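Local coordinates for protein leucine aminopeptidase 1 (Caenorhabditis elegans, PDB 2HC9) that removes N-terminal amino acids, preferably leucine, from peptides as a zinc-dependent M17 aminopeptidase, and probably acts as a digestive enzyme, at residues 21-26 with 75-80; 86-91 with 117-122; 91-96 with 125-130; 110-115 with 149-154. The protein carries 1 engineered substitution. One frame throughout, in Å; residues are numbered along the deposited sequence. Where two conformers were deposited one is given.

Contact 1. Residues 21-26 with 75-80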
loop_
_atom_site.group_PDB
_atom_site.type_symbol
_atom_site.label_atom_id
_atom_site.label_comp_id
_atom_site.label_asym_id
_atom_site.label_seq_id
_atom_site.Cartn_x
_atom_site.Cartn_y
_atom_site.Cartn_z
ATOM N N ILE A 21 -25.492 -39.811 13.374
ATOM C CA ILE A 21 -24.435 -39.654 12.376
ATOM C C ILE A 21 -23.536 -40.884 12.378
ATOM O O ILE A 21 -22.928 -41.217 13.398
ATOM C CB ILE A 21 -23.626 -38.344 12.606
ATOM C CG1 ILE A 21 -24.560 -37.136 12.464
ATOM C CG2 ILE A 21 -22.426 -38.261 11.613
ATOM C CD1 ILE A 21 -23.971 -35.854 12.915
ATOM N N ILE A 22 -23.485 -41.568 11.233
ATOM C CA ILE A 22 -22.620 -42.748 11.068
ATOM C C ILE A 22 -21.316 -42.351 10.376
ATOM O O ILE A 22 -21.331 -41.648 9.365
ATOM C CB ILE A 22 -23.323 -43.860 10.234
ATOM C CG1 ILE A 22 -24.662 -44.220 10.886
ATOM C CG2 ILE A 22 -22.412 -45.118 10.083
ATOM C CD1 ILE A 22 -25.634 -44.930 9.924
ATOM N N VAL A 23 -20.191 -42.797 10.932
ATOM C CA VAL A 23 -18.879 -42.402 10.418
ATOM C C VAL A 23 -17.973 -43.609 10.180
ATOM O O VAL A 23 -17.830 -44.480 11.049
ATOM C CB VAL A 23 -18.179 -41.405 11.385
ATOM C CG1 VAL A 23 -16.848 -40.879 10.759
ATOM C CG2 VAL A 23 -19.128 -40.267 11.746
ATOM N N GLY A 24 -17.359 -43.673 8.997
ATOM C CA GLY A 24 -16.374 -44.728 8.742
ATOM C C GLY A 24 -15.612 -44.534 7.437
ATOM O O GLY A 24 -16.115 -43.923 6.511
ATOM N N LYS A 25 -14.403 -45.076 7.375
ATOM C CA LYS A 25 -13.758 -45.316 6.083
ATOM C C LYS A 25 -14.544 -46.242 5.178
ATOM O O LYS A 25 -15.163 -47.211 5.628
ATOM C CB LYS A 25 -12.330 -45.818 6.255
ATOM C CG LYS A 25 -11.381 -44.734 6.798
ATOM C CD LYS A 25 -10.033 -45.321 7.137
ATOM C CE LYS A 25 -8.988 -44.223 7.316
ATOM N NZ LYS A 25 -7.740 -44.791 7.870
ATOM N N LYS A 26 -14.491 -45.936 3.889
ATOM C CA LYS A 26 -15.216 -46.671 2.867
ATOM C C LYS A 26 -14.984 -48.178 2.973
ATOM O O LYS A 26 -15.928 -48.953 2.914
ATOM C CB LYS A 26 -14.764 -46.151 1.484
ATOM C CG LYS A 26 -15.616 -46.618 0.312
ATOM C CD LYS A 26 -17.041 -46.087 0.424
ATOM C CE LYS A 26 -17.947 -46.734 -0.596
ATOM N NZ LYS A 26 -17.547 -46.374 -1.981
ATOM N N ILE A 75 -21.134 -40.171 7.036
ATOM C CA ILE A 75 -19.869 -39.561 6.634
ATOM C C ILE A 75 -18.894 -40.673 6.223
ATOM O O ILE A 75 -18.524 -41.526 7.033
ATOM C CB ILE A 75 -19.272 -38.683 7.770
ATOM C CG1 ILE A 75 -20.159 -37.448 7.994
ATOM C CG2 ILE A 75 -17.809 -38.267 7.438
ATOM C CD1 ILE A 75 -19.689 -36.575 9.203
ATOM N N THR A 76 -18.513 -40.659 4.949
ATOM C CA THR A 76 -17.518 -41.579 4.441
ATOM C C THR A 76 -16.136 -40.918 4.438
ATOM O O THR A 76 -15.942 -39.849 3.845
ATOM C CB THR A 76 -17.903 -42.089 3.029
ATOM O OG1 THR A 76 -19.204 -42.701 3.086
ATOM C CG2 THR A 76 -16.884 -43.106 2.520
ATOM N N VAL A 77 -15.192 -41.571 5.098
ATOM C CA VAL A 77 -13.817 -41.095 5.224
ATOM C C VAL A 77 -12.990 -41.822 4.156
ATOM O O VAL A 77 -13.144 -43.026 3.976
ATOM C CB VAL A 77 -13.266 -41.471 6.646
ATOM C CG1 VAL A 77 -11.807 -40.982 6.851
ATOM C CG2 VAL A 77 -14.172 -40.873 7.722
ATOM N N PRO A 78 -12.095 -41.100 3.452
ATOM C CA PRO A 78 -11.271 -41.812 2.466
ATOM C C PRO A 78 -10.307 -42.814 3.093
ATOM O O PRO A 78 -9.841 -42.629 4.229
ATOM C CB PRO A 78 -10.520 -40.700 1.726
ATOM C CG PRO A 78 -10.692 -39.465 2.517
ATOM C CD PRO A 78 -11.809 -39.652 3.513
ATOM N N ASP A 79 -10.030 -43.882 2.348
ATOM C CA ASP A 79 -9.059 -44.876 2.757
ATOM C C ASP A 79 -7.617 -44.485 2.418
ATOM O O ASP A 79 -6.707 -44.706 3.216
ATOM C CB ASP A 79 -9.403 -46.213 2.117
ATOM C CG ASP A 79 -10.500 -46.935 2.873
ATOM O OD1 ASP A 79 -10.251 -47.388 4.005
ATOM O OD2 ASP A 79 -11.602 -47.034 2.327
ATOM N N ALA A 80 -7.436 -43.884 1.248
ATOM C CA ALA A 80 -6.099 -43.491 0.756
ATOM C C ALA A 80 -5.582 -42.241 1.458
ATOM O O ALA A 80 -6.359 -41.373 1.826
ATOM C CB ALA A 80 -6.150 -43.240 -0.736
HETATM O O HOH W 1 -7.014 -46.557 5.649
#
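Lys25 lies against the strand end at Val77 and the loop that follows it, and its side chain can be followed atom by atom. CB sits 3.4 Å from Asp79 OD1. CG stands anti to the carbonyl carbon (chi1 -70°) and packs on Val77 CB at 3.8 Å. Beyond CG the chain is extended: CD passes Asp79 OD1 again, and CE runs by Pro78 O at 3.6 Å. The ammonium stays clear of the Asp79 carboxylate, which bonds instead to Ser27; NZ gives a 2.9 Å hydrogen bond to a water that in turn donates to Asp79 O, and it also forms a salt bridge with Asp119. An alanine here would probably leave Asp119 without its positive mate and open a gap beside Val77 and Pro78. Lys25 ends strand 18-25, which runs parallel to 72-77 inside the six-stranded mixed sheet of the macro-like N-terminal domain, and it is the N-cap residue of the next helix. Ile22 O, Ile75 O, Gly24 O and Val77 O accept in turn from Ile75 N, Gly24 N, Val77 N and Lys26 N. On the face lined by Val23, Ile75 and Val77, Val23 CG1 touches Val77 CG2 at 4.0 Å, and Ile21 CG2 meets Ile75 CD1 at the same distance.

Contact 2. Residues 86-91 with 117-122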
loop_
_atom_site.group_PDB
_atom_site.type_symbol
_atom_site.label_atom_id
_atom_site.label_comp_id
_atom_site.label_asym_id
_atom_site.label_seq_id
_atom_site.Cartn_x
_atom_site.Cartn_y
_atom_site.Cartn_z
ATOM N N THR A 86 -2.069 -37.546 7.606
ATOM C CA THR A 86 -2.257 -38.668 8.532
ATOM C C THR A 86 -3.026 -39.785 7.812
ATOM O O THR A 86 -4.019 -39.518 7.108
ATOM C CB THR A 86 -3.018 -38.208 9.821
ATOM O OG1 THR A 86 -3.436 -39.360 10.576
ATOM C CG2 THR A 86 -4.253 -37.344 9.451
ATOM N N PRO A 87 -2.601 -41.047 8.008
ATOM C CA PRO A 87 -3.367 -42.139 7.394
ATOM C C PRO A 87 -4.759 -42.324 8.013
ATOM O O PRO A 87 -5.606 -43.012 7.442
ATOM C CB PRO A 87 -2.507 -43.376 7.652
ATOM C CG PRO A 87 -1.695 -43.042 8.862
ATOM C CD PRO A 87 -1.461 -41.534 8.809
ATOM N N THR A 88 -4.999 -41.673 9.148
ATOM C CA THR A 88 -6.354 -41.651 9.745
ATOM C C THR A 88 -7.339 -40.845 8.915
ATOM O O THR A 88 -8.552 -41.043 9.029
ATOM C CB THR A 88 -6.346 -41.048 11.164
ATOM O OG1 THR A 88 -6.144 -39.633 11.066
ATOM C CG2 THR A 88 -5.253 -41.652 12.047
ATOM N N ASN A 89 -6.826 -39.892 8.120
ATOM C CA ASN A 89 -7.693 -38.941 7.367
ATOM C C ASN A 89 -8.709 -38.224 8.280
ATOM O O ASN A 89 -9.824 -37.900 7.871
ATOM C CB ASN A 89 -8.429 -39.647 6.219
ATOM C CG ASN A 89 -7.531 -39.931 5.032
ATOM O OD1 ASN A 89 -7.548 -41.030 4.477
ATOM N ND2 ASN A 89 -6.725 -38.953 4.657
ATOM N N ALA A 90 -8.318 -37.983 9.527
ATOM C CA ALA A 90 -9.275 -37.466 10.514
ATOM C C ALA A 90 -9.804 -36.105 10.121
ATOM O O ALA A 90 -10.963 -35.804 10.379
ATOM C CB ALA A 90 -8.666 -37.440 11.900
ATOM N N HIS A 91 -8.974 -35.283 9.454
ATOM C CA HIS A 91 -9.464 -33.986 8.963
ATOM C C HIS A 91 -10.691 -34.061 8.071
ATOM O O HIS A 91 -11.485 -33.119 8.066
ATOM C CB HIS A 91 -8.356 -33.181 8.287
ATOM C CG HIS A 91 -7.189 -32.958 9.176
ATOM N ND1 HIS A 91 -6.251 -33.939 9.410
ATOM C CD2 HIS A 91 -6.843 -31.908 9.958
ATOM C CE1 HIS A 91 -5.350 -33.487 10.259
ATOM N NE2 HIS A 91 -5.685 -32.262 10.610
ATOM N N TYR A 117 -8.548 -49.602 15.226
ATOM C CA TYR A 117 -7.901 -49.153 16.456
ATOM C C TYR A 117 -6.938 -47.966 16.277
ATOM O O TYR A 117 -6.951 -47.035 17.087
ATOM C CB TYR A 117 -7.160 -50.340 17.056
ATOM C CG TYR A 117 -6.784 -50.227 18.486
ATOM C CD1 TYR A 117 -7.685 -49.773 19.442
ATOM C CD2 TYR A 117 -5.513 -50.605 18.893
ATOM C CE1 TYR A 117 -7.323 -49.705 20.771
ATOM C CE2 TYR A 117 -5.143 -50.531 20.196
ATOM C CZ TYR A 117 -6.034 -50.090 21.126
ATOM O OH TYR A 117 -5.619 -50.043 22.427
ATOM N N PRO A 118 -6.092 -48.001 15.232
ATOM C CA PRO A 118 -5.177 -46.866 15.067
ATOM C C PRO A 118 -5.856 -45.536 14.712
ATOM O O PRO A 118 -5.225 -44.490 14.850
ATOM C CB PRO A 118 -4.273 -47.312 13.911
ATOM C CG PRO A 118 -4.412 -48.809 13.847
ATOM C CD PRO A 118 -5.859 -49.027 14.186
ATOM N N ASP A 119 -7.107 -45.579 14.246
ATOM C CA ASP A 119 -7.846 -44.376 13.851
ATOM C C ASP A 119 -8.686 -43.777 14.960
ATOM O O ASP A 119 -9.106 -42.630 14.842
ATOM C CB ASP A 119 -8.778 -44.668 12.682
ATOM C CG ASP A 119 -8.021 -44.871 11.353
ATOM O OD1 ASP A 119 -6.801 -44.599 11.299
ATOM O OD2 ASP A 119 -8.653 -45.320 10.382
ATOM N N VAL A 120 -8.991 -44.560 15.999
ATOM C CA VAL A 120 -10.035 -44.169 16.951
ATOM C C VAL A 120 -9.761 -42.802 17.589
ATOM O O VAL A 120 -10.654 -41.949 17.630
ATOM C CB VAL A 120 -10.240 -45.227 18.059
ATOM C CG1 VAL A 120 -11.174 -44.661 19.154
ATOM C CG2 VAL A 120 -10.816 -46.518 17.439
ATOM N N LEU A 121 -8.544 -42.592 18.095
ATOM C CA LEU A 121 -8.277 -41.369 18.856
ATOM C C LEU A 121 -8.471 -40.102 17.996
ATOM O O LEU A 121 -9.130 -39.154 18.410
ATOM C CB LEU A 121 -6.859 -41.415 19.437
ATOM C CG LEU A 121 -6.468 -40.279 20.384
ATOM C CD1 LEU A 121 -5.456 -40.813 21.384
ATOM C CD2 LEU A 121 -5.880 -39.034 19.624
ATOM N N SER A 122 -7.874 -40.088 16.804
ATOM C CA SER A 122 -7.980 -38.916 15.920
ATOM C C SER A 122 -9.415 -38.690 15.473
ATOM O O SER A 122 -9.860 -37.535 15.343
ATOM C CB SER A 122 -7.077 -39.087 14.690
ATOM O OG SER A 122 -7.515 -40.197 13.935
#
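Thr88 OG1, 3.2 Å from Ser122 OG across the contact, is gripped from within its own segment: it donates to Thr86 OG1 at 2.8 Å and accepts from Ala90 N. Its first torsion (chi1 73°) sets the oxygen between the backbone N and the carbonyl carbon, the crowded position. Thr86 OG1 in turn accepts from Thr88 N, which makes two successive ST turns, the first within the type I beta turn Thr86 to Asn89, the second leading on to Ala90. Thr86 OG1 is also hydrogen-bonded to Lys394 O, in the catalytic part of the chain. Facing this turn is the start of helix 120-128. Ser122 OG presses on Thr88 CB at 3.1 Å, while Ser122 CB rests on the methyl of Ala90, CB to CB 3.6 Å. Asp119 reaches the same threonine from another direction, the two side chains passing with opposite headings and Asp119 OD1 3.4 Å from Thr88 CG2 and equally near Thr88 CA. The second carboxylate oxygen, OD2, is taken by Lys25, whose NZ also reaches Pro87 O. Thr88 O receives a hydrogen bond from His123 NE2. The hydroxyls of Thr86 and Thr88 are thus spent largely on shaping the turn, and what 86-91 offers segment 117-122 is mostly carbon, laid against a serine oxygen and a carboxylate whose charge is probably balanced by Lys25.

Contact 3. Residues 91-96 with 125-130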
loop_
_atom_site.group_PDB
_atom_site.type_symbol
_atom_site.label_atom_id
_atom_site.label_comp_id
_atom_site.label_asym_id
_atom_site.label_seq_id
_atom_site.Cartn_x
_atom_site.Cartn_y
_atom_site.Cartn_z
ATOM N N HIS A 91 -8.974 -35.283 9.454
ATOM C CA HIS A 91 -9.464 -33.986 8.963
ATOM C C HIS A 91 -10.691 -34.061 8.071
ATOM O O HIS A 91 -11.485 -33.119 8.066
ATOM C CB HIS A 91 -8.356 -33.181 8.287
ATOM C CG HIS A 91 -7.189 -32.958 9.176
ATOM N ND1 HIS A 91 -6.251 -33.939 9.410
ATOM C CD2 HIS A 91 -6.843 -31.908 9.958
ATOM C CE1 HIS A 91 -5.350 -33.487 10.259
ATOM N NE2 HIS A 91 -5.685 -32.262 10.610
ATOM N N SER A 92 -10.841 -35.164 7.326
ATOM C CA SER A 92 -12.007 -35.373 6.467
ATOM C C SER A 92 -13.299 -35.450 7.271
ATOM O O SER A 92 -14.352 -35.004 6.814
ATOM C CB SER A 92 -11.864 -36.657 5.635
ATOM O OG SER A 92 -10.780 -36.576 4.728
ATOM N N ILE A 93 -13.224 -36.055 8.459
ATOM C CA ILE A 93 -14.413 -36.074 9.359
ATOM C C ILE A 93 -14.799 -34.649 9.735
ATOM O O ILE A 93 -15.933 -34.243 9.567
ATOM C CB ILE A 93 -14.165 -36.887 10.643
ATOM C CG1 ILE A 93 -13.916 -38.365 10.272
ATOM C CG2 ILE A 93 -15.369 -36.729 11.627
ATOM C CD1 ILE A 93 -13.435 -39.200 11.450
ATOM N N TYR A 94 -13.828 -33.878 10.203
ATOM C CA TYR A 94 -14.115 -32.494 10.555
ATOM C C TYR A 94 -14.706 -31.721 9.381
ATOM O O TYR A 94 -15.692 -31.013 9.544
ATOM C CB TYR A 94 -12.859 -31.797 11.046
ATOM C CG TYR A 94 -13.112 -30.396 11.590
ATOM C CD1 TYR A 94 -13.451 -30.205 12.929
ATOM C CD2 TYR A 94 -13.012 -29.274 10.767
ATOM C CE1 TYR A 94 -13.640 -28.921 13.452
ATOM C CE2 TYR A 94 -13.237 -27.970 11.268
ATOM C CZ TYR A 94 -13.535 -27.805 12.610
ATOM O OH TYR A 94 -13.727 -26.531 13.125
ATOM N N LYS A 95 -14.109 -31.864 8.199
ATOM C CA LYS A 95 -14.602 -31.145 7.013
ATOM C C LYS A 95 -16.085 -31.411 6.710
ATOM O O LYS A 95 -16.840 -30.500 6.347
ATOM C CB LYS A 95 -13.750 -31.528 5.790
ATOM C CG LYS A 95 -14.167 -30.814 4.510
ATOM C CD LYS A 95 -13.329 -31.193 3.321
ATOM C CE LYS A 95 -13.598 -32.628 2.890
ATOM N NZ LYS A 95 -12.411 -33.477 3.200
ATOM N N GLU A 96 -16.493 -32.672 6.836
ATOM C CA GLU A 96 -17.856 -33.078 6.501
ATOM C C GLU A 96 -18.838 -32.804 7.635
ATOM O O GLU A 96 -20.016 -32.537 7.396
ATOM C CB GLU A 96 -17.900 -34.581 6.149
ATOM C CG GLU A 96 -17.066 -34.974 4.909
ATOM C CD GLU A 96 -17.436 -34.234 3.616
ATOM O OE1 GLU A 96 -18.495 -33.595 3.532
ATOM O OE2 GLU A 96 -16.649 -34.334 2.647
ATOM N N ALA A 125 -11.455 -37.249 18.366
ATOM C CA ALA A 125 -11.073 -35.851 18.585
ATOM C C ALA A 125 -11.723 -34.969 17.517
ATOM O O ALA A 125 -12.273 -33.897 17.827
ATOM C CB ALA A 125 -9.564 -35.704 18.537
ATOM N N ALA A 126 -11.656 -35.418 16.260
ATOM C CA ALA A 126 -12.239 -34.652 15.153
ATOM C C ALA A 126 -13.731 -34.407 15.382
ATOM O O ALA A 126 -14.220 -33.309 15.096
ATOM C CB ALA A 126 -12.027 -35.368 13.809
ATOM N N ILE A 127 -14.460 -35.423 15.874
ATOM C CA ILE A 127 -15.906 -35.226 16.165
ATOM C C ILE A 127 -16.104 -34.240 17.321
ATOM O O ILE A 127 -16.944 -33.325 17.248
ATOM C CB ILE A 127 -16.614 -36.579 16.491
ATOM C CG1 ILE A 127 -16.626 -37.516 15.274
ATOM C CG2 ILE A 127 -18.042 -36.355 17.017
ATOM C CD1 ILE A 127 -17.001 -38.989 15.615
ATOM N N ALA A 128 -15.331 -34.429 18.391
ATOM C CA ALA A 128 -15.395 -33.556 19.559
ATOM C C ALA A 128 -15.216 -32.083 19.190
ATOM O O ALA A 128 -15.921 -31.224 19.718
ATOM C CB ALA A 128 -14.336 -33.980 20.594
ATOM N N ARG A 129 -14.298 -31.794 18.260
ATOM C CA ARG A 129 -13.969 -30.389 17.882
ATOM C C ARG A 129 -15.190 -29.657 17.320
ATOM O O ARG A 129 -15.214 -28.421 17.309
ATOM C CB ARG A 129 -12.861 -30.298 16.789
ATOM C CG ARG A 129 -11.560 -31.069 17.025
ATOM C CD ARG A 129 -10.581 -31.012 15.806
ATOM N NE ARG A 129 -9.541 -32.070 15.840
ATOM C CZ ARG A 129 -8.526 -32.082 16.714
ATOM N NH1 ARG A 129 -7.625 -33.073 16.700
ATOM N NH2 ARG A 129 -8.409 -31.108 17.618
ATOM N N THR A 130 -16.171 -30.397 16.789
ATOM C CA THR A 130 -17.309 -29.755 16.124
ATOM C C THR A 130 -18.394 -29.349 17.122
ATOM O O THR A 130 -19.381 -28.741 16.732
ATOM C CB THR A 130 -17.968 -30.670 15.059
ATOM O OG1 THR A 130 -18.607 -31.784 15.713
ATOM C CG2 THR A 130 -16.921 -31.139 13.989
HETATM O O HOH W 2 -13.689 -26.534 15.811
#
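Tyr94 holds CG anti to its backbone N (chi1 -173°), and Thr130 holds CG2 anti to its carbonyl carbon; with these torsions the tyrosine ring and the threonine methyl meet, Tyr94 CD1 to Thr130 CG2 being 3.7 Å. Next along the ring, Tyr94 CE1 lies 3.7 Å from Arg129 CB; the arginine crosses the tyrosine at about a right angle, its guanidinium turned 64° from the ring and paired with Asp398. Ala126 O comes up to the ring edge, close to its plane, 3.9 Å from Tyr94 CD1. A water, also in the ring plane, accepts from Tyr94 OH at 2.7 Å and donates to Arg129 O. Thr130 OG1 gives a 2.7 Å hydrogen bond to Ile127 O, which also accepts from Thr130 N. Deeper in, Ile93 CB faces Ala126 CB at 4.1 Å and Ile93 CG2 crosses over Ile127 CG1 at 3.9 Å. Ile93 further touches Val77 of the sheet, and Ile127 touches Phe111. Helices 90-97 and 120-128 thus lie next to each other on one face of the central sheet, as in the layered alpha/beta/alpha macro fold.

Contact 4. Residues 110-115 with 149-154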
loop_
_atom_site.group_PDB
_atom_site.type_symbol
_atom_site.label_atom_id
_atom_site.label_comp_id
_atom_site.label_asym_id
_atom_site.label_seq_id
_atom_site.Cartn_x
_atom_site.Cartn_y
_atom_site.Cartn_z
ATOM N N HIS A 110 -26.256 -38.970 18.286
ATOM C CA HIS A 110 -25.666 -40.282 18.425
ATOM C C HIS A 110 -24.691 -40.520 17.255
ATOM O O HIS A 110 -25.125 -40.564 16.088
ATOM C CB HIS A 110 -26.785 -41.335 18.409
ATOM C CG HIS A 110 -26.342 -42.697 18.864
ATOM N ND1 HIS A 110 -27.172 -43.798 18.819
ATOM C CD2 HIS A 110 -25.169 -43.132 19.387
ATOM C CE1 HIS A 110 -26.526 -44.854 19.291
ATOM N NE2 HIS A 110 -25.310 -44.478 19.638
ATOM N N PHE A 111 -23.402 -40.651 17.568
ATOM C CA PHE A 111 -22.406 -41.082 16.563
ATOM C C PHE A 111 -22.176 -42.567 16.669
ATOM O O PHE A 111 -21.909 -43.091 17.758
ATOM C CB PHE A 111 -21.054 -40.356 16.704
ATOM C CG PHE A 111 -21.147 -38.884 16.409
ATOM C CD1 PHE A 111 -20.832 -38.396 15.143
ATOM C CD2 PHE A 111 -21.636 -38.007 17.382
ATOM C CE1 PHE A 111 -20.983 -37.034 14.854
ATOM C CE2 PHE A 111 -21.787 -36.644 17.113
ATOM C CZ PHE A 111 -21.458 -36.147 15.850
ATOM N N VAL A 112 -22.240 -43.220 15.521
ATOM C CA VAL A 112 -21.720 -44.577 15.393
ATOM C C VAL A 112 -20.430 -44.503 14.577
ATOM O O VAL A 112 -20.454 -44.268 13.359
ATOM C CB VAL A 112 -22.713 -45.522 14.716
ATOM C CG1 VAL A 112 -22.070 -46.920 14.593
ATOM C CG2 VAL A 112 -24.019 -45.607 15.551
ATOM N N LEU A 113 -19.329 -44.697 15.273
ATOM C CA LEU A 113 -17.989 -44.563 14.681
ATOM C C LEU A 113 -17.378 -45.938 14.420
ATOM O O LEU A 113 -16.931 -46.617 15.352
ATOM C CB LEU A 113 -17.082 -43.732 15.601
ATOM C CG LEU A 113 -15.594 -43.589 15.185
ATOM C CD1 LEU A 113 -15.470 -42.885 13.821
ATOM C CD2 LEU A 113 -14.835 -42.803 16.245
ATOM N N PHE A 114 -17.332 -46.322 13.141
ATOM C CA PHE A 114 -16.659 -47.566 12.737
ATOM C C PHE A 114 -15.206 -47.265 12.415
ATOM O O PHE A 114 -14.888 -46.849 11.317
ATOM C CB PHE A 114 -17.324 -48.145 11.491
ATOM C CG PHE A 114 -18.728 -48.624 11.723
ATOM C CD1 PHE A 114 -18.967 -49.804 12.429
ATOM C CD2 PHE A 114 -19.808 -47.916 11.199
ATOM C CE1 PHE A 114 -20.281 -50.268 12.641
ATOM C CE2 PHE A 114 -21.129 -48.364 11.397
ATOM C CZ PHE A 114 -21.360 -49.548 12.120
ATOM N N ALA A 115 -14.323 -47.458 13.375
ATOM C CA ALA A 115 -12.933 -47.069 13.168
ATOM C C ALA A 115 -12.069 -48.195 13.650
ATOM O O ALA A 115 -12.335 -48.799 14.696
ATOM C CB ALA A 115 -12.618 -45.780 13.911
ATOM N N ASP A 149 -20.228 -43.568 20.032
ATOM C CA ASP A 149 -20.117 -45.019 20.197
ATOM C C ASP A 149 -19.127 -45.608 19.208
ATOM O O ASP A 149 -19.357 -45.645 17.992
ATOM C CB ASP A 149 -21.499 -45.677 20.050
ATOM C CG ASP A 149 -22.423 -45.355 21.227
ATOM O OD1 ASP A 149 -21.980 -44.672 22.192
ATOM O OD2 ASP A 149 -23.587 -45.786 21.184
ATOM N N VAL A 150 -18.014 -46.070 19.753
ATOM C CA VAL A 150 -16.936 -46.548 18.930
ATOM C C VAL A 150 -17.135 -48.051 18.771
ATOM O O VAL A 150 -17.266 -48.773 19.766
ATOM C CB VAL A 150 -15.572 -46.284 19.581
ATOM C CG1 VAL A 150 -14.463 -46.799 18.678
ATOM C CG2 VAL A 150 -15.382 -44.785 19.880
ATOM N N VAL A 151 -17.150 -48.497 17.518
ATOM C CA VAL A 151 -17.227 -49.923 17.183
ATOM C C VAL A 151 -15.820 -50.361 16.784
ATOM O O VAL A 151 -15.366 -50.126 15.646
ATOM C CB VAL A 151 -18.193 -50.165 16.013
ATOM C CG1 VAL A 151 -18.275 -51.664 15.690
ATOM C CG2 VAL A 151 -19.586 -49.610 16.345
ATOM N N CYS A 152 -15.123 -50.950 17.746
ATOM C CA CYS A 152 -13.732 -51.351 17.575
ATOM C C CYS A 152 -13.433 -52.432 18.607
ATOM O O CYS A 152 -13.548 -52.181 19.808
ATOM C CB CYS A 152 -12.788 -50.151 17.770
ATOM S SG CYS A 152 -11.003 -50.559 17.713
ATOM N N ASP A 153 -13.026 -53.609 18.122
ATOM C CA ASP A 153 -12.740 -54.799 18.945
ATOM C C ASP A 153 -11.800 -54.533 20.119
ATOM O O ASP A 153 -12.044 -54.971 21.241
ATOM C CB ASP A 153 -12.093 -55.894 18.085
ATOM C CG ASP A 153 -13.062 -56.541 17.119
ATOM O OD1 ASP A 153 -14.253 -56.696 17.467
ATOM O OD2 ASP A 153 -12.619 -56.913 16.007
ATOM N N LYS A 154 -10.701 -53.847 19.835
ATOM C CA LYS A 154 -9.600 -53.754 20.767
ATOM C C LYS A 154 -9.840 -52.704 21.865
ATOM O O LYS A 154 -9.157 -52.707 22.887
ATOM C CB LYS A 154 -8.308 -53.450 20.008
ATOM C CG LYS A 154 -7.725 -54.635 19.279
ATOM C CD LYS A 154 -6.444 -54.255 18.567
ATOM C CE LYS A 154 -5.892 -55.438 17.780
ATOM N NZ LYS A 154 -4.584 -55.120 17.117
#
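Phe114 and Val151 run alongside each other with the same heading: ring atom CD1 of Phe114 meets Val151 CB at 3.7 Å, and CE1 reaches Val151 CG2 at 3.8 Å. Val112 CG1 adds a looser touch to Val151 CG2 at 4.1 Å. On the opposite face of the sheet Leu113 and Val150 form a second apolar pair, with Leu113 CD2 4.2 Å from Val150 CG2, beneath helix 120-128. That helix connects the two parallel strands, 108-114 and 145-151, as a beta-alpha-beta crossover unit. Phe111 O, Asp149 O and Leu113 O accept in succession from Asp149 N, Leu113 N and Val151 N, the last bond measuring 2.9 Å from Val151 N to Leu113 O. Further back along the strands, at His110 and Asp149, the chemistry turns polar. His110 NE2 donates to Asp149 OD2 at 2.7 Å; the oxygen lies near the imidazole plane, but the nitrogen stands 60° out of the carboxylate plane, the two flat groups being 81° apart. A leucine in place of His110 would probably cost OD2 this buried partner and leave the carboxylate less firmly fixed. Gln11 N also bonds to Asp149 OD2, while Arg7 makes a salt bridge to OD1.

All four contacts are largely buried, in different layers of the N-terminal domain. Contacts 1 and 4 pair parallel strands through backbone bonds and adjoin within one sheet, Val23 O being bonded to Phe114 N. Contact 4 is mostly buried there; contact 1 nears the surface at the partly exposed Lys25, Lys26 and Asp79, and contact 2 reaches it at Pro87 and Pro118. Contacts 2 and 3 both join helices 90-97 and 120-128, without a clear direct hydrogen bond across. Contact 3 is mainly apolar with a water at its margin; contact 2 sets a threonine and an alanine against a serine and a carboxylate. The Lys25–Asp119 salt bridge ties contacts 1 and 2, whereas contact 4 has its own carboxylate network at Asp149.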